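Local atomic coordinates of uncharacterized protein (Bacteroides uniformis, PDB entry 4JPQ), a protein that probably binds carbohydrate, as a member of carbohydrate-binding family 9, although its natural ligand and precise role are unknown. Residues A[59-67]-A[158-166]; A[80-91]-A[105-115]. One frame throughout, in Å; residues are numbered along the deposited sequence.

Interaction 1. Residues A[59-67]-A[158-166]; sequences GREILLHYK and VMVIPVSAF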
loop_
_atom_site.group_PDB
_atom_site.type_symbol
_atom_site.label_atom_id
_atom_site.label_comp_id
_atom_site.label_asym_id
_atom_site.label_seq_id
_atom_site.Cartn_x
_atom_site.Cartn_y
_atom_site.Cartn_z
ATOM N N GLY A 59 17.576 -0.975 0.220
ATOM C CA GLY A 59 18.315 -2.241 0.226
ATOM C C GLY A 59 17.741 -3.103 1.354
ATOM O O GLY A 59 17.495 -4.298 1.163
ATOM N N ARG A 60 17.541 -2.490 2.528
ATOM C CA ARG A 60 16.920 -3.123 3.692
ATOM C C ARG A 60 15.419 -2.802 3.801
ATOM O O ARG A 60 14.713 -3.521 4.497
ATOM C CB ARG A 60 17.599 -2.662 4.998
ATOM C CG ARG A 60 19.136 -2.707 5.009
ATOM C CD ARG A 60 19.727 -2.235 6.331
ATOM N NE ARG A 60 19.205 -0.917 6.733
ATOM C CZ ARG A 60 19.505 -0.288 7.872
ATOM N NH1 ARG A 60 20.374 -0.808 8.747
ATOM N NH2 ARG A 60 18.944 0.896 8.128
ATOM N N GLU A 61 14.931 -1.732 3.155
ATOM C CA GLU A 61 13.527 -1.277 3.316
ATOM C C GLU A 61 12.877 -0.771 2.037
ATOM O O GLU A 61 13.558 -0.191 1.200
ATOM C CB GLU A 61 13.504 -0.109 4.314
ATOM C CG GLU A 61 13.988 -0.438 5.721
ATOM C CD GLU A 61 14.838 0.647 6.313
ATOM O OE1 GLU A 61 15.947 0.902 5.787
ATOM O OE2 GLU A 61 14.386 1.231 7.307
ATOM N N ILE A 62 11.561 -0.967 1.927
ATOM C CA ILE A 62 10.752 -0.453 0.820
ATOM C C ILE A 62 10.097 0.822 1.340
ATOM O O ILE A 62 9.515 0.810 2.428
ATOM C CB ILE A 62 9.616 -1.407 0.397
ATOM C CG1 ILE A 62 10.195 -2.738 -0.070
ATOM C CG2 ILE A 62 8.779 -0.779 -0.723
ATOM C CD1 ILE A 62 9.155 -3.807 -0.338
ATOM N N LEU A 63 10.155 1.876 0.525
ATOM C CA LEU A 63 9.616 3.181 0.832
ATOM C C LEU A 63 8.446 3.471 -0.101
ATOM O O LEU A 63 8.636 3.519 -1.318
ATOM C CB LEU A 63 10.698 4.236 0.606
ATOM C CG LEU A 63 12.031 4.041 1.321
ATOM C CD1 LEU A 63 12.945 5.209 1.003
ATOM C CD2 LEU A 63 11.851 3.904 2.824
ATOM N N LEU A 64 7.253 3.673 0.468
ATOM C CA LEU A 64 6.025 4.006 -0.279
ATOM C C LEU A 64 5.478 5.349 0.143
ATOM O O LEU A 64 5.445 5.635 1.336
ATOM C CB LEU A 64 4.906 3.022 0.021
ATOM C CG LEU A 64 4.948 1.622 -0.508
ATOM C CD1 LEU A 64 3.763 0.859 0.054
ATOM C CD2 LEU A 64 4.907 1.641 -2.023
ATOM N N HIS A 65 4.995 6.118 -0.838
ATOM C CA HIS A 65 4.412 7.423 -0.625
ATOM C C HIS A 65 3.199 7.540 -1.538
ATOM O O HIS A 65 3.351 7.467 -2.747
ATOM C CB HIS A 65 5.452 8.518 -0.914
ATOM C CG HIS A 65 4.950 9.910 -0.690
ATOM N ND1 HIS A 65 5.208 10.950 -1.555
ATOM C CD2 HIS A 65 4.160 10.422 0.278
ATOM C CE1 HIS A 65 4.621 12.047 -1.118
ATOM N NE2 HIS A 65 3.983 11.754 -0.004
ATOM N N TYR A 66 2.016 7.664 -0.940
ATOM C CA TYR A 66 0.749 7.831 -1.634
ATOM C C TYR A 66 0.258 9.252 -1.459
ATOM O O TYR A 66 0.395 9.814 -0.365
ATOM C CB TYR A 66 -0.327 6.945 -0.998
ATOM C CG TYR A 66 -0.158 5.465 -1.162
ATOM C CD1 TYR A 66 0.568 4.721 -0.228
ATOM C CD2 TYR A 66 -0.772 4.783 -2.226
ATOM C CE1 TYR A 66 0.707 3.340 -0.359
ATOM C CE2 TYR A 66 -0.640 3.404 -2.364
ATOM C CZ TYR A 66 0.095 2.689 -1.428
ATOM O OH TYR A 66 0.245 1.335 -1.548
ATOM N N LYS A 67 -0.356 9.804 -2.507
ATOM C CA LYS A 67 -1.033 11.117 -2.472
ATOM C C LYS A 67 -2.475 10.876 -2.924
ATOM O O LYS A 67 -2.695 10.223 -3.937
ATOM C CB LYS A 67 -0.361 12.119 -3.396
ATOM C CG LYS A 67 0.985 12.640 -2.910
ATOM C CD LYS A 67 1.748 13.408 -3.992
ATOM C CE LYS A 67 1.038 14.658 -4.502
ATOM N NZ LYS A 67 1.925 15.405 -5.437
ATOM N N VAL A 158 2.632 7.511 4.082
ATOM C CA VAL A 158 3.904 6.858 3.875
ATOM C C VAL A 158 4.010 5.595 4.693
ATOM O O VAL A 158 3.551 5.556 5.830
ATOM C CB VAL A 158 5.055 7.797 4.288
ATOM C CG1 VAL A 158 6.400 7.076 4.421
ATOM C CG2 VAL A 158 5.163 8.930 3.293
HETATM N N MSE A 159 4.632 4.586 4.092
HETATM C CA MSE A 159 4.930 3.318 4.738
HETATM C C MSE A 159 6.380 3.015 4.463
HETATM O O MSE A 159 6.826 3.100 3.313
HETATM C CB MSE A 159 4.083 2.168 4.171
HETATM C CG MSE A 159 2.636 2.237 4.630
HETATM SE SE MSE A 159 1.726 0.563 4.152
HETATM C CE MSE A 159 0.704 1.078 2.541
ATOM N N VAL A 160 7.121 2.675 5.514
ATOM C CA VAL A 160 8.523 2.234 5.419
ATOM C C VAL A 160 8.470 0.759 5.849
ATOM O O VAL A 160 8.293 0.463 7.029
ATOM C CB VAL A 160 9.442 3.055 6.329
ATOM C CG1 VAL A 160 10.890 2.601 6.196
ATOM C CG2 VAL A 160 9.308 4.531 6.006
ATOM N N ILE A 161 8.561 -0.146 4.879
ATOM C CA ILE A 161 8.410 -1.589 5.114
ATOM C C ILE A 161 9.780 -2.280 5.157
ATOM O O ILE A 161 10.387 -2.481 4.105
ATOM C CB ILE A 161 7.512 -2.218 4.020
ATOM C CG1 ILE A 161 6.119 -1.573 4.037
ATOM C CG2 ILE A 161 7.383 -3.727 4.216
ATOM C CD1 ILE A 161 5.269 -1.897 2.825
ATOM N N PRO A 162 10.283 -2.627 6.366
ATOM C CA PRO A 162 11.564 -3.341 6.396
ATOM C C PRO A 162 11.436 -4.743 5.821
ATOM O O PRO A 162 10.375 -5.364 5.910
ATOM C CB PRO A 162 11.905 -3.419 7.896
ATOM C CG PRO A 162 11.069 -2.371 8.519
ATOM C CD PRO A 162 9.789 -2.440 7.742
ATOM N N VAL A 163 12.533 -5.236 5.273
ATOM C CA VAL A 163 12.602 -6.570 4.683
ATOM C C VAL A 163 12.173 -7.670 5.704
ATOM O O VAL A 163 11.546 -8.664 5.333
ATOM C CB VAL A 163 14.010 -6.769 4.075
ATOM C CG1 VAL A 163 15.069 -7.006 5.159
ATOM C CG2 VAL A 163 14.004 -7.881 3.073
ATOM N N SER A 164 12.475 -7.451 6.991
ATOM C CA SER A 164 12.053 -8.339 8.094
ATOM C C SER A 164 10.542 -8.412 8.299
ATOM O O SER A 164 10.060 -9.381 8.878
ATOM C CB SER A 164 12.708 -7.917 9.408
ATOM O OG SER A 164 12.413 -6.561 9.709
ATOM N N ALA A 165 9.789 -7.396 7.851
ATOM C CA ALA A 165 8.307 -7.423 7.941
ATOM C C ALA A 165 7.657 -8.476 7.043
ATOM O O ALA A 165 6.463 -8.732 7.199
ATOM C CB ALA A 165 7.703 -6.071 7.656
ATOM N N PHE A 166 8.399 -9.073 6.102
ATOM C CA PHE A 166 7.890 -10.222 5.347
ATOM C C PHE A 166 8.033 -11.422 6.302
ATOM O O PHE A 166 8.876 -12.309 6.124
ATOM C CB PHE A 166 8.670 -10.410 4.051
ATOM C CG PHE A 166 8.499 -9.284 3.066
ATOM C CD1 PHE A 166 7.233 -8.901 2.644
ATOM C CD2 PHE A 166 9.600 -8.658 2.498
ATOM C CE1 PHE A 166 7.066 -7.876 1.720
ATOM C CE2 PHE A 166 9.446 -7.655 1.553
ATOM C CZ PHE A 166 8.176 -7.253 1.169
#
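Ile-62 and Leu-64 pair with Ile-161 and selenomethionine Met-159 as antiparallel neighbours, and four backbone hydrogen bonds join them. Ile-62 N lies 2.9 Å from Ile-161 O, and Leu-64 N is 2.9 Å from Met-159 O. A fifth bond, from Val-163 N to Arg-60 O, carries the ladder past Pro-162. That proline lacks an N-H but sits in a non-hydrogen-bonded pair opposite Glu-61, where none is needed.

Apolar packing on the Leu-64 face is built from branched and flexible chains. Leu-64 and Met-159 run side by side, and the bend at the last torsion of Met-159 (chi3 -102°) swings CE between Leu-64 CD1, 3.9 Å away, and Tyr-66 CE1. The neighbouring Ile-161 reaches Leu-64 CD1 with its own CD1. At the end of the ladder Ile-62 CD1 meets the edge of the Phe-166 ring, 3.9 Å from CZ. Phe-92 of strand 89-95 packs against Leu-64, Tyr-66 and Ile-161 on this side.

The opposite face mixes apolar and polar groups. Leu-63 CD2 lies 3.7 Å from Val-160 CG1, two compact side chains pointing the same way. The His-65 ring reaches Val-158 because chi1 (-179°) turns CG away from the backbone nitrogen; Val-158 CG2 is 3.5 Å from His-65 CD2. The ring nitrogens bond to Glu-156 and Arg-54, while Glu-61 bonds to Ser-17 and Thr-58; Val-23 of helix 23-29 packs on Val-158 and Val-160.

Beta-branched and long aliphatic residues thus suit both faces of a buried strand pair, and the polar ends of Glu-61 and His-65 are satisfied by partners outside it. The chemistry implies a two-sided core element, with backbone bonds setting the register and largely apolar side chains filling the Leu-64 side.

Interaction 2. Residues A[80-91]-A[105-115]; sequences DNGRVWEDACVE and FECNCAGRLLI. With SO4 (sulfate ion), chain D.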
loop_
_atom_site.group_PDB
_atom_site.type_symbol
_atom_site.label_atom_id
_atom_site.label_comp_id
_atom_site.label_asym_id
_atom_site.label_seq_id
_atom_site.Cartn_x
_atom_site.Cartn_y
_atom_site.Cartn_z
ATOM N N ASP A 80 -4.440 -1.345 15.129
ATOM C CA ASP A 80 -3.814 -2.037 14.006
ATOM C C ASP A 80 -4.528 -3.365 13.828
ATOM O O ASP A 80 -5.123 -3.900 14.773
ATOM C CB ASP A 80 -2.305 -2.255 14.210
ATOM C CG ASP A 80 -1.490 -0.967 14.136
ATOM O OD1 ASP A 80 -2.009 0.114 13.761
ATOM O OD2 ASP A 80 -0.294 -1.051 14.468
ATOM N N ASN A 81 -4.499 -3.860 12.595
ATOM C CA ASN A 81 -5.246 -5.056 12.190
ATOM C C ASN A 81 -6.764 -4.897 12.348
ATOM O O ASN A 81 -7.496 -5.875 12.415
ATOM C CB ASN A 81 -4.741 -6.342 12.873
ATOM C CG ASN A 81 -3.324 -6.714 12.475
ATOM O OD1 ASN A 81 -2.828 -6.333 11.408
ATOM N ND2 ASN A 81 -2.682 -7.532 13.314
ATOM N N GLY A 82 -7.230 -3.652 12.313
ATOM C CA GLY A 82 -8.637 -3.350 12.378
ATOM C C GLY A 82 -9.235 -3.427 10.982
ATOM O O GLY A 82 -8.579 -3.833 10.022
ATOM N N ARG A 83 -10.463 -2.933 10.868
ATOM C CA ARG A 83 -11.284 -2.990 9.652
ATOM C C ARG A 83 -11.000 -1.752 8.797
ATOM O O ARG A 83 -11.890 -0.973 8.473
ATOM C CB ARG A 83 -12.769 -3.156 10.082
ATOM C CG ARG A 83 -12.984 -4.386 10.995
ATOM C CD ARG A 83 -14.354 -4.480 11.652
ATOM N NE ARG A 83 -15.409 -4.436 10.652
ATOM C CZ ARG A 83 -15.765 -5.439 9.846
ATOM N NH1 ARG A 83 -15.143 -6.610 9.871
ATOM N NH2 ARG A 83 -16.760 -5.257 8.978
ATOM N N VAL A 84 -9.729 -1.613 8.421
ATOM C CA VAL A 84 -9.206 -0.415 7.737
ATOM C C VAL A 84 -9.739 -0.180 6.323
ATOM O O VAL A 84 -9.859 0.961 5.893
ATOM C CB VAL A 84 -7.649 -0.364 7.729
ATOM C CG1 VAL A 84 -7.102 -0.330 9.147
ATOM C CG2 VAL A 84 -7.022 -1.521 6.951
ATOM N N TRP A 85 -9.999 -1.261 5.596
ATOM C CA TRP A 85 -10.576 -1.207 4.236
ATOM C C TRP A 85 -11.921 -0.443 4.183
ATOM O O TRP A 85 -12.332 0.017 3.105
ATOM C CB TRP A 85 -10.727 -2.622 3.634
ATOM C CG TRP A 85 -11.649 -3.483 4.423
ATOM C CD1 TRP A 85 -12.991 -3.562 4.288
ATOM C CD2 TRP A 85 -11.303 -4.335 5.515
ATOM N NE1 TRP A 85 -13.523 -4.409 5.231
ATOM C CE2 TRP A 85 -12.504 -4.911 5.992
ATOM C CE3 TRP A 85 -10.093 -4.665 6.149
ATOM C CZ2 TRP A 85 -12.535 -5.815 7.068
ATOM C CZ3 TRP A 85 -10.115 -5.566 7.217
ATOM C CH2 TRP A 85 -11.332 -6.133 7.667
ATOM N N GLU A 86 -12.606 -0.353 5.327
ATOM C CA GLU A 86 -13.870 0.407 5.443
ATOM C C GLU A 86 -13.657 1.906 5.514
ATOM O O GLU A 86 -14.524 2.678 5.083
ATOM C CB GLU A 86 -14.644 -0.030 6.670
ATOM C CG GLU A 86 -15.035 -1.495 6.648
ATOM C CD GLU A 86 -15.804 -1.909 7.863
ATOM O OE1 GLU A 86 -15.732 -1.218 8.908
ATOM O OE2 GLU A 86 -16.480 -2.938 7.761
ATOM N N ASP A 87 -12.526 2.295 6.100
ATOM C CA ASP A 87 -12.083 3.682 6.216
ATOM C C ASP A 87 -11.425 4.071 4.877
ATOM O O ASP A 87 -11.268 3.217 4.000
ATOM C CB ASP A 87 -11.053 3.798 7.361
ATOM C CG ASP A 87 -11.629 3.442 8.715
ATOM O OD1 ASP A 87 -12.777 3.838 9.003
ATOM O OD2 ASP A 87 -10.924 2.814 9.537
ATOM N N ALA A 88 -11.087 5.358 4.707
ATOM C CA ALA A 88 -10.345 5.832 3.514
ATOM C C ALA A 88 -8.997 5.153 3.639
ATOM O O ALA A 88 -8.260 5.407 4.598
ATOM C CB ALA A 88 -10.187 7.343 3.500
ATOM N N CYS A 89 -8.691 4.289 2.677
ATOM C CA CYS A 89 -7.562 3.386 2.786
ATOM C C CYS A 89 -6.772 3.200 1.511
ATOM O O CYS A 89 -7.363 3.056 0.444
ATOM C CB CYS A 89 -8.162 2.045 3.216
ATOM S SG CYS A 89 -7.054 0.652 3.440
ATOM N N VAL A 90 -5.441 3.166 1.657
ATOM C CA VAL A 90 -4.500 2.855 0.569
ATOM C C VAL A 90 -3.852 1.521 0.933
ATOM O O VAL A 90 -3.658 1.218 2.129
ATOM C CB VAL A 90 -3.430 3.919 0.317
ATOM C CG1 VAL A 90 -4.087 5.182 -0.222
ATOM C CG2 VAL A 90 -2.577 4.208 1.551
ATOM N N GLU A 91 -3.543 0.728 -0.096
ATOM C CA GLU A 91 -3.058 -0.634 0.090
ATOM C C GLU A 91 -1.888 -0.980 -0.837
ATOM O O GLU A 91 -1.766 -0.423 -1.928
ATOM C CB GLU A 91 -4.212 -1.628 -0.145
ATOM C CG GLU A 91 -5.508 -1.334 0.626
ATOM C CD GLU A 91 -6.633 -2.333 0.402
ATOM O OE1 GLU A 91 -6.500 -3.243 -0.428
ATOM O OE2 GLU A 91 -7.684 -2.192 1.053
ATOM N N PHE A 105 -0.564 -5.028 2.803
ATOM C CA PHE A 105 -0.351 -3.944 3.743
ATOM C C PHE A 105 -1.453 -2.945 3.450
ATOM O O PHE A 105 -1.410 -2.288 2.415
ATOM C CB PHE A 105 1.021 -3.297 3.524
ATOM C CG PHE A 105 2.170 -4.221 3.769
ATOM C CD1 PHE A 105 2.604 -5.081 2.770
ATOM C CD2 PHE A 105 2.843 -4.211 4.983
ATOM C CE1 PHE A 105 3.678 -5.925 2.986
ATOM C CE2 PHE A 105 3.919 -5.061 5.204
ATOM C CZ PHE A 105 4.337 -5.915 4.208
ATOM N N GLU A 106 -2.444 -2.861 4.337
ATOM C CA GLU A 106 -3.575 -1.950 4.176
ATOM C C GLU A 106 -3.477 -0.943 5.306
ATOM O O GLU A 106 -3.374 -1.333 6.468
ATOM C CB GLU A 106 -4.886 -2.736 4.221
ATOM C CG GLU A 106 -4.943 -3.875 3.201
ATOM C CD GLU A 106 -6.269 -4.618 3.145
ATOM O OE1 GLU A 106 -7.286 -4.109 3.637
ATOM O OE2 GLU A 106 -6.299 -5.732 2.582
ATOM N N CYS A 107 -3.503 0.344 4.966
ATOM C CA CYS A 107 -3.336 1.418 5.954
ATOM C C CYS A 107 -4.381 2.516 5.762
ATOM O O CYS A 107 -4.527 3.036 4.642
ATOM C CB CYS A 107 -1.932 1.982 5.794
ATOM S SG CYS A 107 -1.340 2.880 7.229
ATOM N N ASN A 108 -5.156 2.832 6.807
ATOM C CA ASN A 108 -6.160 3.912 6.680
ATOM C C ASN A 108 -5.478 5.260 6.786
ATOM O O ASN A 108 -4.321 5.343 7.236
ATOM C CB ASN A 108 -7.376 3.782 7.628
ATOM C CG ASN A 108 -7.065 4.019 9.107
ATOM O OD1 ASN A 108 -5.989 4.464 9.495
ATOM N ND2 ASN A 108 -8.059 3.739 9.949
ATOM N N CYS A 109 -6.210 6.307 6.409
ATOM C CA CYS A 109 -5.688 7.688 6.413
ATOM C C CYS A 109 -5.194 8.231 7.764
ATOM O O CYS A 109 -4.447 9.203 7.782
ATOM C CB CYS A 109 -6.710 8.652 5.807
ATOM S SG CYS A 109 -8.244 8.780 6.740
ATOM N N ALA A 110 -5.608 7.616 8.872
ATOM C CA ALA A 110 -5.118 7.981 10.218
ATOM C C ALA A 110 -3.854 7.230 10.649
ATOM O O ALA A 110 -3.348 7.484 11.743
ATOM C CB ALA A 110 -6.220 7.794 11.254
ATOM N N GLY A 111 -3.352 6.316 9.813
ATOM C CA GLY A 111 -2.149 5.541 10.116
ATOM C C GLY A 111 -2.330 4.154 10.701
ATOM O O GLY A 111 -1.332 3.471 10.936
ATOM N N ARG A 112 -3.565 3.734 10.978
ATOM C CA ARG A 112 -3.824 2.374 11.472
ATOM C C ARG A 112 -3.494 1.435 10.317
ATOM O O ARG A 112 -3.940 1.683 9.177
ATOM C CB ARG A 112 -5.289 2.155 11.839
ATOM C CG ARG A 112 -5.886 3.014 12.927
ATOM C CD ARG A 112 -5.214 2.851 14.287
ATOM N NE ARG A 112 -4.213 3.895 14.517
ATOM C CZ ARG A 112 -4.483 5.173 14.843
ATOM N NH1 ARG A 112 -5.741 5.639 14.955
ATOM N NH2 ARG A 112 -3.470 6.018 15.028
ATOM N N LEU A 113 -2.764 0.359 10.620
ATOM C CA LEU A 113 -2.298 -0.608 9.614
ATOM C C LEU A 113 -2.750 -2.038 9.869
ATOM O O LEU A 113 -2.803 -2.493 11.013
ATOM C CB LEU A 113 -0.774 -0.603 9.608
ATOM C CG LEU A 113 0.059 -1.587 8.769
ATOM C CD1 LEU A 113 -0.065 -1.300 7.284
ATOM C CD2 LEU A 113 1.517 -1.522 9.205
ATOM N N LEU A 114 -3.021 -2.735 8.770
ATOM C CA LEU A 114 -3.361 -4.157 8.742
ATOM C C LEU A 114 -2.343 -4.844 7.833
ATOM O O LEU A 114 -2.046 -4.332 6.731
ATOM C CB LEU A 114 -4.751 -4.371 8.152
ATOM C CG LEU A 114 -5.170 -5.797 7.744
ATOM C CD1 LEU A 114 -5.423 -6.648 8.966
ATOM C CD2 LEU A 114 -6.403 -5.771 6.862
ATOM N N ILE A 115 -1.822 -5.984 8.296
ATOM C CA ILE A 115 -0.927 -6.823 7.502
ATOM C C ILE A 115 -1.365 -8.272 7.648
ATOM O O ILE A 115 -1.590 -8.726 8.764
ATOM C CB ILE A 115 0.557 -6.789 7.937
ATOM C CG1 ILE A 115 1.090 -5.374 8.109
ATOM C CG2 ILE A 115 1.425 -7.519 6.901
ATOM C CD1 ILE A 115 2.494 -5.323 8.695
HETATM S S SO4 D . -11.530 -1.799 14.563
HETATM O O1 SO4 D . -12.086 -3.135 14.896
HETATM O O2 SO4 D . -12.335 -0.716 15.200
HETATM O O3 SO4 D . -10.101 -1.696 15.007
HETATM O O4 SO4 D . -11.653 -1.644 13.096
#
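Glu-91 and Glu-106 lay their carboxylates face against face, planes 16° apart, with Glu-91 OE2 3.2 Å from Glu-106 OE1. The two acceptors share no bond; Asn-104 donates to Glu-106 OE2, and the aliphatic CB and CG parts of the two extended chains pack alongside from a non-hydrogen-bonded pair.

Beside them Val-84 wedges into the hairpin, CG2 3.7 Å from Glu-106 CB and CG1 turned to Arg-112. Leu-114 CD2 approaches the edge of the Trp-85 ring, 3.7 Å from CZ3. Arg-83 N donates to O4 of a sulfate, probably from the crystallisation liquor, at 2.8 Å.

Side chains and backbone together fasten the loop. Asp-80 OD1, also salt-bridged to Arg-137, accepts Leu-113 N from above its carboxylate plane. A backbone bond joins Asn-81 N to Leu-113 O at 2.7 Å, and Asn-81 OD1 takes Ile-115 N nearly end-on while its ND2 bonds to Ala-127 O. Asn-108 ND2 donates to Asp-87 OD2 at 3.0 Å, in the amide plane; Arg-74 pairs with Asp-87 OD1. Chi1 (70°) turns Asn-108 OD1 back to accept Arg-112 N. An alanine here would leave Asp-87 OD2 and Arg-112 N without these partners and would probably let the turn and adjacent loop hold each other less firmly.

Gly-111 suits its positive phi in the type I turn 108-111, which links strands 102-108 and 113-118 as a hairpin; strand 89-95 pairs alongside, giving a beta meander.

The centres of interactions 1 and 2 lie 15 Å apart, and the two touch. Along the chain 80-91 and 105-115 are nested within the loop closed by 59-67 and 158-166. Interaction 1 joins strands 61-70 and 152-162; interaction 2 joins strand 89-95 to the 102-108 and 113-118 hairpin. Their inner faces meet: Tyr-66 CD1 packs on Val-90 CG2, Ile-161 CG2 on Phe-105 CZ and Met-159 SE on Phe-105 CB, while Tyr-66 OH makes a weak hydrogen bond to Glu-91 O. One layer of strands is thereby packed against another, consistent with the beta-sandwich of carbohydrate-binding family 9, within whose range all four segments fall.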